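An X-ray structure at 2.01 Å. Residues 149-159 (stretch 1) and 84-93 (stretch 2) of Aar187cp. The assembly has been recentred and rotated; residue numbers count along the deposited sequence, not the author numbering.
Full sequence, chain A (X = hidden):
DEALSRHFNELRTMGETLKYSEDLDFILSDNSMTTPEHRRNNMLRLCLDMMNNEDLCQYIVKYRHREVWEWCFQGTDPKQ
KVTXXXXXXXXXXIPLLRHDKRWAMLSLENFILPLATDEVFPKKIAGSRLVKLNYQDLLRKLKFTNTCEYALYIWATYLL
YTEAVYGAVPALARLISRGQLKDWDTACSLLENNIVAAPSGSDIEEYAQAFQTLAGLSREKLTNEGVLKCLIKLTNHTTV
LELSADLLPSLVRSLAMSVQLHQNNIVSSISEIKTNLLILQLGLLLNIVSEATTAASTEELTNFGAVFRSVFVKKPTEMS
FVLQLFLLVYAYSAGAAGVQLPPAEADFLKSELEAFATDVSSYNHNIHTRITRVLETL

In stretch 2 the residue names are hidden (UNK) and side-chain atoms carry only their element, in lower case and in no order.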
ATOM      1  N   GLU A 149       3.467   5.626 -13.083  1.00 19.01           N
ATOM      2  CA  GLU A 149       4.567   5.098 -12.260  1.00 18.44           C
ATOM      3  C   GLU A 149       5.459   6.205 -11.688  1.00 18.03           C
ATOM      4  O   GLU A 149       5.909   6.083 -10.577  1.00 14.52           O
ATOM      5  CB  GLU A 149       5.486   4.140 -13.095  1.00 20.43           C
ATOM      6  CG  GLU A 149       4.706   2.964 -13.675  1.00 21.38           C
ATOM      7  CD  GLU A 149       5.628   2.066 -14.384  1.00 23.37           C
ATOM      8  OE1 GLU A 149       6.339   1.329 -13.739  1.00 26.43           O
ATOM      9  OE2 GLU A 149       5.736   2.209 -15.578  1.00 24.54           O
ATOM     10  N   TYR A 150       5.805   7.256 -12.475  1.00 17.17           N
ATOM     11  CA  TYR A 150       6.642   8.280 -11.902  1.00 16.96           C
ATOM     12  C   TYR A 150       5.916   9.022 -10.708  1.00 16.22           C
ATOM     13  O   TYR A 150       6.535   9.391  -9.764  1.00 19.05           O
ATOM     14  CB  TYR A 150       7.180   9.254 -12.984  1.00 16.99           C
ATOM     15  CG  TYR A 150       8.677   9.545 -12.788  1.00 18.69           C
ATOM     16  CD1 TYR A 150       9.226   9.623 -11.493  1.00 17.28           C
ATOM     17  CD2 TYR A 150       9.552   9.700 -13.890  1.00 19.23           C
ATOM     18  CE1 TYR A 150      10.587   9.847 -11.281  1.00 17.86           C
ATOM     19  CE2 TYR A 150      10.915   9.938 -13.680  1.00 20.95           C
ATOM     20  CZ  TYR A 150      11.426  10.000 -12.371  1.00 20.23           C
ATOM     21  OH  TYR A 150      12.742  10.213 -12.136  1.00 20.62           O
ATOM     22  N   ALA A 151       4.620   9.272 -10.817  1.00 17.62           N
ATOM     23  CA  ALA A 151       3.885  10.040  -9.848  1.00 17.28           C
ATOM     24  C   ALA A 151       3.704   9.212  -8.601  1.00 18.99           C
ATOM     25  O   ALA A 151       3.936   9.733  -7.482  1.00 19.57           O
ATOM     26  CB  ALA A 151       2.535  10.406 -10.420  1.00 18.29           C
ATOM     27  N   LEU A 152       3.402   7.910  -8.748  1.00 15.13           N
ATOM     28  CA  LEU A 152       3.441   6.972  -7.540  1.00 16.18           C
ATOM     29  C   LEU A 152       4.819   7.053  -6.794  1.00 16.73           C
ATOM     30  O   LEU A 152       4.893   7.185  -5.562  1.00 17.20           O
ATOM     31  CB  LEU A 152       3.235   5.510  -7.991  1.00 14.21           C
ATOM     32  CG  LEU A 152       1.776   5.154  -8.413  1.00 14.13           C
ATOM     33  CD1 LEU A 152       1.788   3.828  -9.155  1.00 12.05           C
ATOM     34  CD2 LEU A 152       0.795   5.053  -7.190  1.00 13.46           C
ATOM     35  N   TYR A 153       5.887   6.964  -7.602  1.00 18.68           N
ATOM     36  CA  TYR A 153       7.254   7.046  -7.078  1.00 19.70           C
ATOM     37  C   TYR A 153       7.542   8.371  -6.355  1.00 19.57           C
ATOM     38  O   TYR A 153       8.039   8.364  -5.276  1.00 18.30           O
ATOM     39  CB  TYR A 153       8.285   6.849  -8.197  1.00 21.75           C
ATOM     40  CG  TYR A 153       9.699   6.832  -7.685  1.00 22.50           C
ATOM     41  CD1 TYR A 153      10.230   5.667  -7.084  1.00 23.63           C
ATOM     42  CD2 TYR A 153      10.491   7.973  -7.762  1.00 23.20           C
ATOM     43  CE1 TYR A 153      11.521   5.634  -6.621  1.00 25.39           C
ATOM     44  CE2 TYR A 153      11.765   7.956  -7.269  1.00 24.83           C
ATOM     45  CZ  TYR A 153      12.271   6.790  -6.718  1.00 27.87           C
ATOM     46  OH  TYR A 153      13.558   6.839  -6.221  1.00 31.36           O
ATOM     47  N   ILE A 154       7.225   9.514  -6.982  1.00 16.44           N
ATOM     48  CA  ILE A 154       7.445  10.762  -6.349  1.00 17.18           C
ATOM     49  C   ILE A 154       6.694  10.827  -5.028  1.00 18.01           C
ATOM     50  O   ILE A 154       7.246  11.296  -4.009  1.00 16.15           O
ATOM     51  CB  ILE A 154       6.989  11.958  -7.238  1.00 17.27           C
ATOM     52  CG1 ILE A 154       7.776  11.972  -8.532  1.00 16.99           C
ATOM     53  CG2 ILE A 154       7.061  13.250  -6.404  1.00 17.67           C
ATOM     54  CD1 ILE A 154       9.289  12.197  -8.221  1.00 19.27           C
ATOM     55  N   TRP A 155       5.409  10.453  -5.079  1.00 15.28           N
ATOM     56  CA  TRP A 155       4.508  10.550  -3.959  1.00 16.81           C
ATOM     57  C   TRP A 155       5.006   9.728  -2.804  1.00 18.83           C
ATOM     58  O   TRP A 155       5.039  10.213  -1.669  1.00 22.88           O
ATOM     59  CB  TRP A 155       3.137  10.004  -4.420  1.00 17.86           C
ATOM     60  CG  TRP A 155       2.021  10.153  -3.398  1.00 19.22           C
ATOM     61  CD1 TRP A 155       2.101  10.588  -2.041  1.00 19.56           C
ATOM     62  CD2 TRP A 155       0.615   9.804  -3.607  1.00 18.94           C
ATOM     63  NE1 TRP A 155       0.867  10.527  -1.429  1.00 17.27           N
ATOM     64  CE2 TRP A 155      -0.066  10.013  -2.309  1.00 18.76           C
ATOM     65  CE3 TRP A 155      -0.114   9.277  -4.690  1.00 20.44           C
ATOM     66  CZ2 TRP A 155      -1.414   9.832  -2.181  1.00 18.06           C
ATOM     67  CZ3 TRP A 155      -1.471   9.059  -4.539  1.00 18.30           C
ATOM     68  CH2 TRP A 155      -2.114   9.354  -3.305  1.00 20.10           C
ATOM     69  N   ALA A 156       5.467   8.503  -3.063  1.00 17.04           N
ATOM     70  CA  ALA A 156       5.854   7.635  -1.956  1.00 17.41           C
ATOM     71  C   ALA A 156       7.274   8.044  -1.538  1.00 18.65           C
ATOM     72  O   ALA A 156       7.659   7.812  -0.400  1.00 15.29           O
ATOM     73  CB  ALA A 156       5.911   6.232  -2.369  1.00 16.78           C
ATOM     74  N   THR A 157       8.024   8.693  -2.409  1.00 18.09           N
ATOM     75  CA  THR A 157       9.483   8.871  -2.046  1.00 19.64           C
ATOM     76  C   THR A 157       9.697  10.195  -1.304  1.00 21.21           C
ATOM     77  O   THR A 157      10.502  10.292  -0.393  1.00 21.72           O
ATOM     78  CB  THR A 157      10.419   8.798  -3.278  1.00 19.96           C
ATOM     79  OG1 THR A 157      10.238   7.554  -3.936  1.00 23.37           O
ATOM     80  CG2 THR A 157      11.967   8.992  -2.917  1.00 19.04           C
ATOM     81  N   TYR A 158       9.012  11.227  -1.746  1.00 22.31           N
ATOM     82  CA  TYR A 158       9.226  12.602  -1.263  1.00 24.09           C
ATOM     83  C   TYR A 158       8.011  13.099  -0.505  1.00 24.87           C
ATOM     84  O   TYR A 158       8.104  14.042   0.217  1.00 24.55           O
ATOM     85  CB  TYR A 158       9.483  13.532  -2.485  1.00 22.33           C
ATOM     86  CG  TYR A 158      10.732  13.123  -3.229  1.00 22.40           C
ATOM     87  CD1 TYR A 158      11.983  13.250  -2.646  1.00 21.71           C
ATOM     88  CD2 TYR A 158      10.643  12.526  -4.529  1.00 21.98           C
ATOM     89  CE1 TYR A 158      13.159  12.795  -3.334  1.00 21.32           C
ATOM     90  CE2 TYR A 158      11.774  12.040  -5.172  1.00 19.01           C
ATOM     91  CZ  TYR A 158      13.039  12.238  -4.596  1.00 23.55           C
ATOM     92  OH  TYR A 158      14.157  11.781  -5.300  1.00 21.12           O
ATOM     93  N   LEU A 159       6.849  12.471  -0.671  1.00 23.75           N
ATOM     94  CA  LEU A 159       5.665  13.127  -0.124  1.00 23.90           C
ATOM     95  C   LEU A 159       4.892  12.189   0.766  1.00 26.66           C
ATOM     96  O   LEU A 159       3.679  12.334   0.901  1.00 30.77           O
ATOM     97  CB  LEU A 159       4.779  13.671  -1.241  1.00 24.03           C
ATOM     98  CG  LEU A 159       5.414  14.686  -2.197  1.00 25.81           C
ATOM     99  CD1 LEU A 159       4.489  14.954  -3.386  1.00 26.74           C
ATOM    100  CD2 LEU A 159       5.786  15.961  -1.417  1.00 29.15           C
ATOM    101  N   UNK A  84       3.895  16.911 -17.474  1.00 16.84           N
ATOM    102  CA  UNK A  84       3.780  16.246 -16.133  1.00 18.44           C
ATOM    103  C   UNK A  84       4.901  15.219 -15.850  1.00 16.31           C
ATOM    104  O   UNK A  84       5.468  15.147 -14.740  1.00 20.63           O
ATOM    105  c   UNK A  84       2.387  15.612 -16.114  1.00 16.76           C
ATOM    106  o   UNK A  84       1.454  16.637 -15.878  1.00 17.36           O
ATOM    107  N   UNK A  85       5.231  14.444 -16.884  1.00 16.58           N
ATOM    108  CA  UNK A  85       6.380  13.580 -16.869  1.00 17.10           C
ATOM    109  C   UNK A  85       7.720  14.290 -16.628  1.00 17.34           C
ATOM    110  O   UNK A  85       8.526  13.856 -15.795  1.00 16.23           O
ATOM    111  c   UNK A  85       7.740  10.919 -19.343  1.00 22.98           C
ATOM    112  c   UNK A  85       7.499  11.623 -17.994  1.00 20.08           C
ATOM    113  c   UNK A  85       7.113  10.601 -16.907  1.00 17.81           C
ATOM    114  c   UNK A  85       6.461  12.775 -18.141  1.00 17.01           C
ATOM    115  N   UNK A  86       7.975  15.361 -17.391  1.00 17.41           N
ATOM    116  CA  UNK A  86       9.142  16.173 -17.193  1.00 17.44           C
ATOM    117  C   UNK A  86       9.178  16.722 -15.766  1.00 16.78           C
ATOM    118  O   UNK A  86      10.242  16.818 -15.181  1.00 18.09           O
ATOM    119  c   UNK A  86      10.139  16.017 -20.040  1.00 18.20           C
ATOM    120  c   UNK A  86       8.944  18.197 -20.652  1.00 18.74           C
ATOM    121  c   UNK A  86       9.111  17.354 -18.199  1.00 18.96           C
ATOM    122  c   UNK A  86       9.019  16.983 -19.674  1.00 17.52           C
ATOM    123  N   UNK A  87       8.013  17.142 -15.233  1.00 16.07           N
ATOM    124  CA  UNK A  87       7.968  17.740 -13.933  1.00 17.80           C
ATOM    125  C   UNK A  87       8.257  16.674 -12.902  1.00 17.05           C
ATOM    126  O   UNK A  87       8.871  17.016 -11.898  1.00 16.24           O
ATOM    127  c   UNK A  87       6.382  19.660 -14.438  1.00 19.74           C
ATOM    128  n   UNK A  87       4.815  21.458 -14.041  1.00 18.92           N
ATOM    129  c   UNK A  87       6.593  18.385 -13.603  1.00 18.38           C
ATOM    130  c   UNK A  87       4.966  20.169 -14.368  1.00 21.30           C
ATOM    131  o   UNK A  87       4.024  19.454 -14.704  1.00 21.58           O
ATOM    132  N   UNK A  88       7.767  15.453 -13.103  1.00 15.93           N
ATOM    133  CA  UNK A  88       8.119  14.358 -12.132  1.00 17.22           C
ATOM    134  C   UNK A  88       9.680  14.087 -12.130  1.00 17.65           C
ATOM    135  O   UNK A  88      10.248  13.894 -11.077  1.00 18.66           O
ATOM    136  c   UNK A  88       7.426  13.069 -12.497  1.00 16.34           C
ATOM    137  s   UNK A  88       5.637  13.019 -12.325  1.00 20.10           S
ATOM    138  N   UNK A  89      10.338  14.050 -13.295  1.00 19.05           N
ATOM    139  CA  UNK A  89      11.813  13.980 -13.364  1.00 20.94           C
ATOM    140  C   UNK A  89      12.544  15.113 -12.562  1.00 22.69           C
ATOM    141  O   UNK A  89      13.396  14.819 -11.737  1.00 22.01           O
ATOM    142  c   UNK A  89      13.779  14.062 -14.972  1.00 27.65           C
ATOM    143  c   UNK A  89      12.306  13.880 -14.834  1.00 22.96           C
ATOM    144  c   UNK A  89      14.667  13.035 -14.605  1.00 26.49           C
ATOM    145  c   UNK A  89      16.549  14.432 -15.106  1.00 30.14           C
ATOM    146  c   UNK A  89      16.038  13.210 -14.707  1.00 29.79           C
ATOM    147  c   UNK A  89      15.681  15.473 -15.437  1.00 33.76           C
ATOM    148  c   UNK A  89      14.300  15.289 -15.367  1.00 29.76           C
ATOM    149  N   UNK A  90      12.139  16.386 -12.743  1.00 20.68           N
ATOM    150  CA  UNK A  90      12.655  17.488 -11.999  1.00 20.33           C
ATOM    151  C   UNK A  90      12.533  17.249 -10.479  1.00 21.46           C
ATOM    152  O   UNK A  90      13.528  17.436  -9.721  1.00 20.32           O
ATOM    153  c   UNK A  90      12.253  19.940 -11.411  1.00 22.82           C
ATOM    154  c   UNK A  90      13.821  19.206 -14.066  1.00 30.06           C
ATOM    155  c   UNK A  90      12.320  19.111 -13.865  1.00 23.03           C
ATOM    156  c   UNK A  90      11.958  18.810 -12.420  1.00 21.38           C
ATOM    157  N   UNK A  91      11.339  16.900 -10.013  1.00 18.87           N
ATOM    158  CA  UNK A  91      11.152  16.671  -8.573  1.00 20.38           C
ATOM    159  C   UNK A  91      12.112  15.594  -8.087  1.00 21.87           C
ATOM    160  O   UNK A  91      12.708  15.711  -7.014  1.00 23.56           O
ATOM    161  c   UNK A  91       9.734  16.231  -8.256  1.00 19.65           C
ATOM    162  N   UNK A  92      12.213  14.521  -8.854  1.00 20.50           N
ATOM    163  CA  UNK A  92      13.163  13.453  -8.537  1.00 22.29           C
ATOM    164  C   UNK A  92      14.667  13.819  -8.710  1.00 22.20           C
ATOM    165  O   UNK A  92      15.471  13.321  -7.971  1.00 19.80           O
ATOM    166  c   UNK A  92      13.541  10.956  -8.908  1.00 25.43           C
ATOM    167  o   UNK A  92      13.784  10.786  -7.683  1.00 23.82           O
ATOM    168  c   UNK A  92      12.807  12.230  -9.344  1.00 21.90           C
ATOM    169  o   UNK A  92      13.806  10.098  -9.848  1.00 20.68           O
ATOM    170  N   UNK A  93      15.028  14.687  -9.649  1.00 19.61           N
ATOM    171  CA  UNK A  93      16.432  14.929  -9.983  1.00 21.59           C
ATOM    172  C   UNK A  93      16.981  15.984  -9.034  1.00 23.64           C
ATOM    173  O   UNK A  93      18.136  15.887  -8.656  1.00 23.62           O
ATOM    174  c   UNK A  93      17.973  15.452 -11.969  1.00 24.49           C
ATOM    175  c   UNK A  93      16.553  15.455 -11.427  1.00 23.16           C
ATOM    176  c   UNK A  93      18.662  14.091 -11.859  1.00 23.16           C
ATOM    177  n   UNK A  93      20.763  13.172 -12.606  1.00 36.80           N
ATOM    178  c   UNK A  93      20.163  14.319 -11.897  1.00 31.23           C
TER

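Position 84 carries one carbon and then one oxygen, out of reach of stretch 1; a single hydroxyl-bearing carbon is serine, and Ser84 makes no contact here. Position 85 has four carbons, forked at the second; the CA-to-CB bond points sideways, but chi1 t and chi2 p bring the end nearer, and a terminal carbon lies 4.0 Å from Tyr150 CD2, near the plane of the ring. The fork is the pattern of leucine, and the touching atom is Leu85 CD1.

Position 86 shows the same four-carbon fork, with its CA-to-CB bond directed away from stretch 1, and is again leucine, Leu86. At position 87 three carbons run in a row, the third bearing one oxygen and one nitrogen: an amide, hence glutamine. Gln87 is out of reach of stretch 1.

Position 88 has one carbon and one sulfur and points toward stretch 1. Its CB is 3.8 Å from Tyr150 CG and 4.2 Å from the centroid of the Tyr150 ring, 29° off the normal, an off-centre CH-pi contact; the same CB meets Ile154 CG1 at 4.1 Å. The sulfur identifies cysteine, Cys88.

At position 89 one carbon is followed by a six-carbon ring with no further atom. The side chain starts sideways and its end leads away, yet its CB still packs 4.3 Å from Tyr150 CE2; this is phenylalanine, Phe89. Position 90 has four carbons forked at the first, one arm two carbons long: isoleucine. Ile90 points away and touches nothing on stretch 1.

Position 91 has a lone carbon, and this CB sits 4.1 Å from Ile154 CD1: alanine, Ala91. Position 92 has two carbons, the second carrying two oxygens; one oxygen lies 2.6 Å from Tyr158 OH, the other 2.5 Å from Tyr150 OH. A carboxylate one carbon from CA is aspartate: Tyr158 OH donates a hydrogen bond to Asp92 OD1, and Tyr150 OH donates another to Asp92 OD2. Position 93, four carbons in a row ending in nitrogen, is lysine; Lys93 points away from stretch 1.

The contact joins two helices whose directions differ by 30° and whose axes approach to 9.6 Å, burying 432 Å² in all. Its register pairs Tyr150 with Cys88 (CA to CA 6.3 Å) and Ile154 with Asp92 (CA to CA 6.7 Å), one helical turn apart on each helix. Two knobs interlock: Tyr150 sits among Leu85, Cys88, Phe89 and Asp92, while Asp92 sits among Tyr150, Tyr153, Ile154 and Tyr158. Cys88 and Phe89 backbone atoms lie over one face of the Tyr150 ring, with Leu85 CD1 and Asp92 OD2 at its edge. Each carboxylate oxygen accepts one tyrosine hydroxyl, and Asp92 OD2 has a further hydrogen bond elsewhere in the structure.

Stretch 2, residues 84-93: SLLQCFIADK
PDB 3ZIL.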